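Local coordinates for disease resistance protein RRS1 (Arabidopsis thaliana, PDB 4C6S) that partners with the receptor RPS4 through its TIR and other domains to recognise bacterial effectors, and also binds W-box DNA as a transcription factor, at residues 26-29 and 34-37. Sequence-based numbering, arbitrary orientation.
Sequences EALR and NNVV. With NA (sodium ion), chain H.
Asn35, on edge strand 35-39, reaches across to helix 20-30 and lays its amide against Leu28. The two side chains run at a slant to one another: Asn35 ND2 lies 3.6 Å from Leu28 CB, while Leu28 CD1 rests 4.1 Å from Asn35 CB. Asn35 CB points toward the helix, and chi1 of 70° sets the amide beside Leu28 CB. ND2 also lies 3.7 Å from Arg29 N without bonding to it. No hydrogen bond joins 26-29 to 34-37, but Asn35 OD1 is hydrogen-bonded to Ser25 OG, on the same helix, and ND2 to Ile33 O, which fixes the amide's rotation and lets a polar group sit beside a leucine. Leucine suits its place because its side chain also meets Ile10 and Val136, tying helix 20-30 to strand 8-12 and helix 128-143 in the flavodoxin-like TIR fold. Arg29 grips Glu26 side-on, NE to OE1 at 3.0 Å and NH2 to OE2 at 2.8 Å, its chain bent at chi3 (58°). Glu26 OE1 also binds a sodium ion at 2.4 Å. Both positive partners probably favour an ionised Glu26 and ease its closeness to Glu133 of the second subunit, whereas packing and the Ser25 bond together tie strand to helix.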
loop_
_atom_site.group_PDB
_atom_site.type_symbol
_atom_site.label_atom_id
_atom_site.label_comp_id
_atom_site.label_asym_id
_atom_site.label_seq_id
_atom_site.Cartn_x
_atom_site.Cartn_y
_atom_site.Cartn_z
ATOM N N GLU A 26 0.957 -9.901 1.639
ATOM C CA GLU A 26 0.691 -10.118 3.057
ATOM C C GLU A 26 -0.780 -10.475 3.263
ATOM O O GLU A 26 -1.114 -11.268 4.147
ATOM C CB GLU A 26 1.096 -8.891 3.883
ATOM C CG GLU A 26 0.628 -8.904 5.335
ATOM C CD GLU A 26 1.285 -9.986 6.183
ATOM O OE1 GLU A 26 2.257 -10.632 5.720
ATOM O OE2 GLU A 26 0.826 -10.181 7.329
ATOM N N ALA A 27 -1.663 -9.900 2.454
ATOM C CA ALA A 27 -3.087 -10.206 2.599
ATOM C C ALA A 27 -3.385 -11.647 2.182
ATOM O O ALA A 27 -4.191 -12.338 2.813
ATOM C CB ALA A 27 -3.930 -9.209 1.802
ATOM N N LEU A 28 -2.746 -12.109 1.110
ATOM C CA LEU A 28 -2.886 -13.522 0.730
ATOM C C LEU A 28 -2.385 -14.440 1.841
ATOM O O LEU A 28 -3.035 -15.437 2.177
ATOM C CB LEU A 28 -2.135 -13.815 -0.572
ATOM C CG LEU A 28 -2.756 -13.227 -1.837
ATOM C CD1 LEU A 28 -1.745 -13.315 -2.973
ATOM C CD2 LEU A 28 -4.042 -13.970 -2.188
ATOM N N ARG A 29 -1.238 -14.106 2.428
ATOM C CA ARG A 29 -0.689 -14.930 3.501
ATOM C C ARG A 29 -1.619 -14.982 4.718
ATOM O O ARG A 29 -1.774 -16.030 5.349
ATOM C CB ARG A 29 0.689 -14.404 3.913
ATOM C CG ARG A 29 1.508 -15.390 4.696
ATOM C CD ARG A 29 2.671 -14.694 5.361
ATOM N NE ARG A 29 2.223 -13.621 6.246
ATOM C CZ ARG A 29 1.671 -13.812 7.443
ATOM N NH1 ARG A 29 1.478 -15.039 7.911
ATOM N NH2 ARG A 29 1.298 -12.771 8.171
ATOM N N ASN A 34 -0.388 -19.423 0.462
ATOM C CA ASN A 34 1.041 -19.289 0.215
ATOM C C ASN A 34 1.270 -18.545 -1.088
ATOM O O ASN A 34 0.517 -18.726 -2.056
ATOM C CB ASN A 34 1.691 -20.658 0.132
ATOM C CG ASN A 34 1.501 -21.459 1.393
ATOM O OD1 ASN A 34 1.505 -20.907 2.493
ATOM N ND2 ASN A 34 1.329 -22.767 1.245
ATOM N N ASN A 35 2.292 -17.697 -1.123
ATOM C CA ASN A 35 2.531 -16.919 -2.339
ATOM C C ASN A 35 3.977 -16.478 -2.459
ATOM O O ASN A 35 4.713 -16.430 -1.461
ATOM C CB ASN A 35 1.561 -15.725 -2.445
ATOM C CG ASN A 35 1.840 -14.638 -1.413
ATOM O OD1 ASN A 35 2.553 -13.663 -1.688
ATOM N ND2 ASN A 35 1.282 -14.800 -0.217
ATOM N N VAL A 36 4.401 -16.204 -3.688
ATOM C CA VAL A 36 5.741 -15.690 -3.914
ATOM C C VAL A 36 5.591 -14.530 -4.875
ATOM O O VAL A 36 4.571 -14.407 -5.567
ATOM C CB VAL A 36 6.690 -16.748 -4.511
ATOM C CG1 VAL A 36 6.772 -17.965 -3.607
ATOM C CG2 VAL A 36 6.214 -17.147 -5.896
ATOM N N VAL A 37 6.596 -13.663 -4.909
ATOM C CA VAL A 37 6.531 -12.497 -5.786
ATOM C C VAL A 37 7.689 -12.567 -6.769
ATOM O O VAL A 37 8.825 -12.858 -6.381
ATOM C CB VAL A 37 6.595 -11.170 -4.991
ATOM C CG1 VAL A 37 6.637 -9.998 -5.940
ATOM C CG2 VAL A 37 5.383 -11.027 -4.083
HETATM NA NA NA H . 3.815 -11.091 3.949
#